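Local coordinates for protein type-iv like competence pilin ttha1218 (Thermus thermophilus, PDB 5G25) that is a type IV-like pilin of natural competence, whose soluble part is modelled here, and probably contributes to the pilus machinery that takes up DNA, at residues R22-P27 against T84-P89; C52-D57 against V68-V73. One frame throughout, in Å; residues are numbered along the deposited sequence.

How the contacts relate
Contact 1 and contact 2 are partly buried and reach the same antiparallel sheet through neighbouring strands, 80-87 and 70-77; the contact centres are about 11 Å apart. Contact 1, about 7 Å from the centre of the chain, joins helix 11-24 and the turn after it to the last strand; L23 and V86 are buried, R24 exposed. Contact 2, about 12 Å out, joins strands 43-54 and 70-77 and is nested inside the chain loop that contact 1 closes; C52 and A70 are buried, R69 partly exposed. Their chemistry differs accordingly: side-chain bonds to the strand and proline-valine packing in contact 1, backbone pairing with a cysteine, a valine and an arginine in contact 2.

Contact 1: residues R22-P27 against T84-P89; sequences RLRQDP and TVVYRP
NH1 of R24 is gripped twice: it gives a hydrogen bond to the carbonyl O of V85 at 2.8 Å and a weak one to a water 3.4 Å from NH1. The V85 bond is bent, with an N-H...O angle of 142°, and NH1 sits above the carbonyl plane. The second nitrogen, NH2, makes a straighter bond (166°) to T84 OG1 at 3.0 Å. Both protein acceptors and the water lie at the edge of the guanidinium in its plane, an arrangement that limits its rotation. The R24 chain leaves the helix with CG anti to the backbone N and turns at chi3 (-51°), which swings the guanidinium onto the strand. The same water also accepts from Y87 N, 3.2 Å away, bridging side chain and strand backbone. Helix 11-24 thus packs over the last strand of the antiparallel sheet, as in the type IV pilin fold. Next to the guanidinium V86 is buried, its CG1 lying 4.0 Å from R24 CA and equally close, 4.0 Å, to P27 CB. L23, also buried, turns toward the strand and packs on V73 of strand 70-77, while V86 meets I30 of helix 30-33. The P27 ring crosses that of P89 obliquely, CG to CD at 4.1 Å, and the CG of R88 touches P27 CB. Facing away from the strand, D26 forms a salt bridge with R22, NH1 to OD2 at 3.0 Å, with OD2 in the guanidinium plane and using its anti lone pair.

Contact 2: residues C52-D57 against V68-V73; sequences CNVAQD and VRAFQV
Strands 43-54 and 70-77 run antiparallel here but splayed, their short segments at 132°, and are joined by a classic beta bulge in which R69 and A70 both stand opposite C52. The carbonyl O of C52 takes two hydrogen bonds, from R69 N at 2.8 Å, nearly along the C=O axis, and from A70 N at 3.2 Å, from above the carbonyl plane. In return C52 N donates to A70 O at 2.7 Å, completing an antiparallel hydrogen-bonded pair within the antiparallel sheet of this pilin. C52 and A70 direct their side chains to one face of the sheet. The buried C52 SG, anti to its carbonyl carbon, lies 3.6 Å from Q72 N and also touches Q72 CB; its disulfide to C62 ties this strand to the chain that follows strand 60-61. V54 points toward the bulge, its CG2 touching A70 CB at 4.0 Å and R69 CB at 3.7 Å. A70 CB in turn meets V85 and Y87 of strand 80-87. The R69 chain crosses V54 at about a right angle, bent at chi2 (-127°) and chi3 (-60°), so that NH2 comes 3.7 Å from V54 CG1 and the edge of the guanidinium meets V54 CB in plane. An alanine here would lack the chain that lies across V54 and against N53 OD1, and would probably leave the V54 side chain less tightly held. N53 is held by its own neighbour: OD1 takes a hydrogen bond from V54 N at 2.8 Å, the donor above the amide plane, and the same OD1 lies against R69 CG.

Contact 1: residues R22-P27 against T84-P89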
ATOM      1  N   ARG A  22      -0.453  -9.444  -0.955  1.00 41.83           N
ATOM      2  CA  ARG A  22      -0.710  -9.493  -2.386  1.00 39.90           C
ATOM      3  C   ARG A  22      -0.170  -8.257  -3.121  1.00 40.61           C
ATOM      4  O   ARG A  22       0.350  -8.361  -4.240  1.00 40.52           O
ATOM      5  CB  ARG A  22      -2.203  -9.648  -2.624  1.00 43.18           C
ATOM      6  CG  ARG A  22      -2.587  -9.574  -4.089  1.00 40.93           C
ATOM      7  CD  ARG A  22      -1.972 -10.703  -4.884  1.00 39.49           C
ATOM      8  NE  ARG A  22      -2.392 -10.645  -6.282  1.00 36.40           N
ATOM      9  CZ  ARG A  22      -1.916  -9.789  -7.182  1.00 37.03           C
ATOM     10  NH1 ARG A  22      -0.974  -8.929  -6.845  1.00 36.83           N
ATOM     11  NH2 ARG A  22      -2.388  -9.788  -8.437  1.00 35.42           N
ATOM     12  N   LEU A  23      -0.289  -7.083  -2.505  1.00 38.95           N
ATOM     13  CA  LEU A  23       0.278  -5.857  -3.095  1.00 40.77           C
ATOM     14  C   LEU A  23       1.791  -5.853  -3.073  1.00 39.34           C
ATOM     15  O   LEU A  23       2.437  -5.382  -4.017  1.00 33.83           O
ATOM     16  CB  LEU A  23      -0.214  -4.605  -2.382  1.00 38.55           C
ATOM     17  CG  LEU A  23      -1.714  -4.321  -2.482  1.00 40.73           C
ATOM     18  CD1 LEU A  23      -2.084  -3.160  -1.577  1.00 41.68           C
ATOM     19  CD2 LEU A  23      -2.091  -4.025  -3.927  1.00 37.96           C
ATOM     20  N   ARG A  24       2.358  -6.392  -2.007  1.00 42.93           N
ATOM     21  CA  ARG A  24       3.810  -6.383  -1.851  1.00 45.36           C
ATOM     22  C   ARG A  24       4.464  -7.270  -2.906  1.00 43.56           C
ATOM     23  O   ARG A  24       5.552  -6.980  -3.364  1.00 41.77           O
ATOM     24  CB  ARG A  24       4.231  -6.813  -0.447  1.00 47.67           C
ATOM     25  CG  ARG A  24       5.729  -6.617  -0.224  1.00 56.96           C
ATOM     26  CD  ARG A  24       6.219  -7.137   1.115  1.00 53.01           C
ATOM     27  NE  ARG A  24       5.408  -6.639   2.226  1.00 52.49           N
ATOM     28  CZ  ARG A  24       5.432  -5.395   2.697  1.00 56.90           C
ATOM     29  NH1 ARG A  24       6.214  -4.463   2.162  1.00 56.36           N
ATOM     30  NH2 ARG A  24       4.645  -5.070   3.714  1.00 64.16           N
ATOM     31  N   GLN A  25       3.770  -8.316  -3.340  1.00 40.12           N
ATOM     32  CA  GLN A  25       4.262  -9.130  -4.457  1.00 43.66           C
ATOM     33  C   GLN A  25       4.095  -8.458  -5.824  1.00 47.54           C
ATOM     34  O   GLN A  25       4.628  -8.965  -6.796  1.00 36.65           O
ATOM     35  CB  GLN A  25       3.514 -10.462  -4.499  1.00 52.52           C
ATOM     36  CG  GLN A  25       3.690 -11.283  -3.236  1.00 63.25           C
ATOM     37  CD  GLN A  25       2.684 -12.411  -3.119  1.00 75.84           C
ATOM     38  OE1 GLN A  25       1.767 -12.533  -3.930  1.00 75.02           O
ATOM     39  NE2 GLN A  25       2.850 -13.243  -2.097  1.00 85.32           N
ATOM     40  N   ASP A  26       3.362  -7.337  -5.921  1.00 37.69           N
ATOM     41  CA  ASP A  26       2.995  -6.792  -7.237  1.00 40.25           C
ATOM     42  C   ASP A  26       3.180  -5.284  -7.218  1.00 45.01           C
ATOM     43  O   ASP A  26       2.237  -4.531  -7.448  1.00 36.43           O
ATOM     44  CB  ASP A  26       1.538  -7.183  -7.524  1.00 39.48           C
ATOM     45  CG  ASP A  26       1.128  -7.039  -8.991  1.00 43.97           C
ATOM     46  OD1 ASP A  26       1.856  -6.452  -9.810  1.00 39.94           O
ATOM     47  OD2 ASP A  26       0.031  -7.539  -9.322  1.00 40.82           O
ATOM     48  N   PRO A  27       4.412  -4.822  -6.956  1.00 46.07           N
ATOM     49  CA  PRO A  27       4.560  -3.373  -6.802  1.00 48.69           C
ATOM     50  C   PRO A  27       4.163  -2.584  -8.047  1.00 41.18           C
ATOM     51  O   PRO A  27       3.614  -1.502  -7.905  1.00 46.26           O
ATOM     52  CB  PRO A  27       6.055  -3.183  -6.492  1.00 49.13           C
ATOM     53  CG  PRO A  27       6.588  -4.569  -6.217  1.00 54.73           C
ATOM     54  CD  PRO A  27       5.716  -5.499  -6.998  1.00 51.38           C
ATOM     55  N   THR A  84       1.940   0.133   5.465  1.00 57.27           N
ATOM     56  CA  THR A  84       3.264  -0.386   5.214  1.00 56.67           C
ATOM     57  C   THR A  84       3.902   0.371   4.049  1.00 59.60           C
ATOM     58  O   THR A  84       3.324   1.331   3.526  1.00 52.57           O
ATOM     59  CB  THR A  84       3.235  -1.915   4.973  1.00 63.96           C
ATOM     60  OG1 THR A  84       4.531  -2.469   5.217  1.00 71.89           O
ATOM     61  CG2 THR A  84       2.801  -2.255   3.567  1.00 56.21           C
ATOM     62  N   VAL A  85       5.117  -0.034   3.686  1.00 57.56           N
ATOM     63  CA  VAL A  85       5.829   0.543   2.552  1.00 49.06           C
ATOM     64  C   VAL A  85       6.160  -0.609   1.635  1.00 52.79           C
ATOM     65  O   VAL A  85       6.652  -1.652   2.081  1.00 47.09           O
ATOM     66  CB  VAL A  85       7.112   1.284   2.981  1.00 53.08           C
ATOM     67  CG1 VAL A  85       7.914   1.757   1.771  1.00 55.39           C
ATOM     68  CG2 VAL A  85       6.747   2.478   3.869  1.00 61.16           C
ATOM     69  N   VAL A  86       5.816  -0.441   0.364  1.00 39.38           N
ATOM     70  CA  VAL A  86       6.164  -1.404  -0.632  1.00 47.56           C
ATOM     71  C   VAL A  86       7.236  -0.766  -1.491  1.00 48.45           C
ATOM     72  O   VAL A  86       7.027   0.305  -2.022  1.00 39.75           O
ATOM     73  CB  VAL A  86       4.952  -1.817  -1.466  1.00 43.73           C
ATOM     74  CG1 VAL A  86       5.362  -2.797  -2.550  1.00 44.01           C
ATOM     75  CG2 VAL A  86       3.914  -2.434  -0.555  1.00 45.29           C
ATOM     76  N   TYR A  87       8.389  -1.421  -1.595  1.00 46.68           N
ATOM     77  CA  TYR A  87       9.497  -0.887  -2.378  1.00 48.41           C
ATOM     78  C   TYR A  87       9.353  -1.383  -3.782  1.00 47.07           C
ATOM     79  O   TYR A  87       8.880  -2.485  -4.018  1.00 46.53           O
ATOM     80  CB  TYR A  87      10.860  -1.290  -1.785  1.00 56.76           C
ATOM     81  CG  TYR A  87      11.124  -0.649  -0.442  1.00 51.76           C
ATOM     82  CD1 TYR A  87      10.678  -1.245   0.732  1.00 46.60           C
ATOM     83  CD2 TYR A  87      11.798   0.572  -0.350  1.00 55.63           C
ATOM     84  CE1 TYR A  87      10.890  -0.648   1.964  1.00 47.12           C
ATOM     85  CE2 TYR A  87      12.029   1.172   0.883  1.00 51.50           C
ATOM     86  CZ  TYR A  87      11.561   0.570   2.034  1.00 52.01           C
ATOM     87  OH  TYR A  87      11.771   1.174   3.262  1.00 53.96           O
ATOM     88  N   ARG A  88       9.726  -0.547  -4.734  1.00 46.82           N
ATOM     89  CA  ARG A  88       9.687  -0.958  -6.098  1.00 55.30           C
ATOM     90  C   ARG A  88      11.040  -1.528  -6.514  1.00 63.20           C
ATOM     91  O   ARG A  88      12.070  -1.114  -5.994  1.00 60.98           O
ATOM     92  CB  ARG A  88       9.249   0.200  -6.984  1.00 62.39           C
ATOM     93  CG  ARG A  88       7.785   0.573  -6.743  1.00 71.42           C
ATOM     94  CD  ARG A  88       7.041   0.783  -8.051  1.00 72.24           C
ATOM     95  NE  ARG A  88       7.724   1.767  -8.869  1.00 64.96           N
ATOM     96  CZ  ARG A  88       7.152   2.478  -9.829  1.00 68.32           C
ATOM     97  NH1 ARG A  88       5.874   2.318 -10.135  1.00 63.09           N
ATOM     98  NH2 ARG A  88       7.877   3.357 -10.486  1.00 70.64           N
ATOM     99  N   PRO A  89      11.041  -2.492  -7.456  1.00 71.89           N
ATOM    100  CA  PRO A  89      12.308  -3.050  -7.892  1.00 78.17           C
ATOM    101  C   PRO A  89      13.169  -1.982  -8.531  1.00 81.35           C
ATOM    102  O   PRO A  89      12.652  -0.997  -9.083  1.00 77.84           O
ATOM    103  CB  PRO A  89      11.896  -4.097  -8.936  1.00 80.28           C
ATOM    104  CG  PRO A  89      10.472  -4.410  -8.620  1.00 78.77           C
ATOM    105  CD  PRO A  89       9.910  -3.096  -8.178  1.00 76.80           C
TER
HETATM  106  O   HOH W   1       8.598  -4.320  -0.320  1.00 35.45           O

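Contact 2: residues C52-D57 against V68-V73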
ATOM      1  N   CYS A  52       6.217   7.425  -3.185  1.00 50.77           N
ATOM      2  CA  CYS A  52       7.303   7.938  -2.339  1.00 48.20           C
ATOM      3  C   CYS A  52       8.629   7.908  -3.075  1.00 49.41           C
ATOM      4  O   CYS A  52       8.887   7.008  -3.887  1.00 44.46           O
ATOM      5  CB  CYS A  52       7.477   7.119  -1.069  1.00 51.97           C
ATOM      6  SG  CYS A  52       6.023   6.970  -0.021  1.00 60.19           S
ATOM      7  N   ASN A  53       9.468   8.900  -2.791  1.00 47.82           N
ATOM      8  CA  ASN A  53      10.850   8.819  -3.197  1.00 54.82           C
ATOM      9  C   ASN A  53      11.640   8.063  -2.146  1.00 49.92           C
ATOM     10  O   ASN A  53      11.231   7.952  -0.978  1.00 48.65           O
ATOM     11  CB  ASN A  53      11.462  10.204  -3.369  1.00 60.99           C
ATOM     12  CG  ASN A  53      12.550  10.232  -4.429  1.00 60.84           C
ATOM     13  OD1 ASN A  53      13.055   9.192  -4.888  1.00 54.84           O
ATOM     14  ND2 ASN A  53      12.904  11.433  -4.843  1.00 63.65           N
ATOM     15  N   VAL A  54      12.789   7.559  -2.569  1.00 52.11           N
ATOM     16  CA  VAL A  54      13.729   6.889  -1.658  1.00 52.55           C
ATOM     17  C   VAL A  54      15.106   7.482  -1.843  1.00 47.90           C
ATOM     18  O   VAL A  54      15.662   7.384  -2.928  1.00 50.34           O
ATOM     19  CB  VAL A  54      13.796   5.377  -1.957  1.00 48.93           C
ATOM     20  CG1 VAL A  54      14.939   4.724  -1.190  1.00 56.89           C
ATOM     21  CG2 VAL A  54      12.464   4.722  -1.609  1.00 44.59           C
ATOM     22  N   ALA A  55      15.658   8.102  -0.803  1.00 50.68           N
ATOM     23  CA  ALA A  55      16.988   8.725  -0.939  1.00 56.69           C
ATOM     24  C   ALA A  55      18.085   7.666  -1.101  1.00 55.39           C
ATOM     25  O   ALA A  55      17.859   6.480  -0.863  1.00 57.46           O
ATOM     26  CB  ALA A  55      17.297   9.633   0.244  1.00 55.74           C
ATOM     27  N   GLN A  56      19.275   8.098  -1.500  1.00 66.41           N
ATOM     28  CA  GLN A  56      20.423   7.192  -1.593  1.00 72.64           C
ATOM     29  C   GLN A  56      20.721   6.494  -0.270  1.00 60.03           C
ATOM     30  O   GLN A  56      21.221   5.375  -0.264  1.00 61.16           O
ATOM     31  CB  GLN A  56      21.666   7.927  -2.095  1.00 79.80           C
ATOM     32  CG  GLN A  56      21.678   8.076  -3.610  1.00 89.85           C
ATOM     33  CD  GLN A  56      22.953   8.712  -4.124  1.00 92.74           C
ATOM     34  OE1 GLN A  56      23.766   9.215  -3.346  1.00 83.02           O
ATOM     35  NE2 GLN A  56      23.140   8.685  -5.440  1.00 93.18           N
ATOM     36  N   ASP A  57      20.383   7.141   0.842  1.00 52.47           N
ATOM     37  CA  ASP A  57      20.544   6.541   2.163  1.00 58.77           C
ATOM     38  C   ASP A  57      19.337   5.711   2.633  1.00 60.00           C
ATOM     39  O   ASP A  57      19.344   5.142   3.740  1.00 50.90           O
ATOM     40  CB  ASP A  57      20.902   7.618   3.191  1.00 64.04           C
ATOM     41  CG  ASP A  57      19.697   8.370   3.717  1.00 72.37           C
ATOM     42  OD1 ASP A  57      18.834   8.814   2.928  1.00 77.31           O
ATOM     43  OD2 ASP A  57      19.629   8.537   4.951  1.00 90.79           O
ATOM     44  N   VAL A  68       9.342   7.856  -8.306  1.00 58.43           N
ATOM     45  CA  VAL A  68       8.542   6.991  -7.487  1.00 55.48           C
ATOM     46  C   VAL A  68       9.383   5.740  -7.285  1.00 55.50           C
ATOM     47  O   VAL A  68       9.595   4.980  -8.217  1.00 54.33           O
ATOM     48  CB  VAL A  68       7.191   6.689  -8.162  1.00 55.69           C
ATOM     49  CG1 VAL A  68       6.376   5.715  -7.334  1.00 51.11           C
ATOM     50  CG2 VAL A  68       6.409   7.980  -8.366  1.00 60.36           C
ATOM     51  N   ARG A  69       9.919   5.566  -6.082  1.00 51.77           N
ATOM     52  CA  ARG A  69      10.729   4.391  -5.791  1.00 54.62           C
ATOM     53  C   ARG A  69      10.050   3.447  -4.805  1.00 51.39           C
ATOM     54  O   ARG A  69      10.544   2.351  -4.576  1.00 44.19           O
ATOM     55  CB  ARG A  69      12.126   4.788  -5.297  1.00 56.18           C
ATOM     56  CG  ARG A  69      12.937   5.582  -6.325  1.00 68.07           C
ATOM     57  CD  ARG A  69      14.320   4.985  -6.586  1.00 77.04           C
ATOM     58  NE  ARG A  69      15.146   4.924  -5.376  1.00 87.66           N
ATOM     59  CZ  ARG A  69      16.409   4.497  -5.325  1.00 90.96           C
ATOM     60  NH1 ARG A  69      17.039   4.079  -6.417  1.00 91.03           N
ATOM     61  NH2 ARG A  69      17.053   4.491  -4.164  1.00 98.67           N
ATOM     62  N   ALA A  70       8.921   3.870  -4.239  1.00 44.87           N
ATOM     63  CA  ALA A  70       8.182   3.047  -3.305  1.00 45.66           C
ATOM     64  C   ALA A  70       6.799   3.633  -3.150  1.00 43.81           C
ATOM     65  O   ALA A  70       6.568   4.766  -3.563  1.00 44.79           O
ATOM     66  CB  ALA A  70       8.888   3.010  -1.962  1.00 39.71           C
ATOM     67  N   PHE A  71       5.889   2.861  -2.557  1.00 42.09           N
ATOM     68  CA  PHE A  71       4.549   3.361  -2.227  1.00 47.11           C
ATOM     69  C   PHE A  71       4.305   3.175  -0.748  1.00 46.31           C
ATOM     70  O   PHE A  71       4.573   2.110  -0.206  1.00 41.50           O
ATOM     71  CB  PHE A  71       3.447   2.589  -2.957  1.00 43.54           C
ATOM     72  CG  PHE A  71       3.420   2.810  -4.429  1.00 48.58           C
ATOM     73  CD1 PHE A  71       2.812   3.958  -4.956  1.00 45.57           C
ATOM     74  CD2 PHE A  71       3.972   1.879  -5.300  1.00 46.04           C
ATOM     75  CE1 PHE A  71       2.782   4.175  -6.311  1.00 46.57           C
ATOM     76  CE2 PHE A  71       3.916   2.090  -6.666  1.00 41.53           C
ATOM     77  CZ  PHE A  71       3.342   3.246  -7.166  1.00 47.04           C
ATOM     78  N   GLN A  72       3.759   4.213  -0.120  1.00 42.96           N
ATOM     79  CA  GLN A  72       3.169   4.108   1.212  1.00 45.06           C
ATOM     80  C   GLN A  72       1.704   3.674   1.043  1.00 43.85           C
ATOM     81  O   GLN A  72       0.876   4.375   0.442  1.00 52.48           O
ATOM     82  CB  GLN A  72       3.281   5.455   1.931  1.00 44.28           C
ATOM     83  CG  GLN A  72       2.611   5.520   3.283  1.00 50.73           C
ATOM     84  CD  GLN A  72       2.332   6.968   3.731  1.00 63.97           C
ATOM     85  OE1 GLN A  72       2.763   7.948   3.099  1.00 61.72           O
ATOM     86  NE2 GLN A  72       1.603   7.101   4.822  1.00 70.75           N
ATOM     87  N   VAL A  73       1.396   2.491   1.542  1.00 47.58           N
ATOM     88  CA  VAL A  73       0.102   1.887   1.323  1.00 44.43           C
ATOM     89  C   VAL A  73      -0.646   1.918   2.637  1.00 44.49           C
ATOM     90  O   VAL A  73      -0.121   1.464   3.655  1.00 38.94           O
ATOM     91  CB  VAL A  73       0.266   0.432   0.841  1.00 48.37           C
ATOM     92  CG1 VAL A  73      -1.084  -0.206   0.561  1.00 43.69           C
ATOM     93  CG2 VAL A  73       1.139   0.373  -0.401  1.00 46.39           C
TER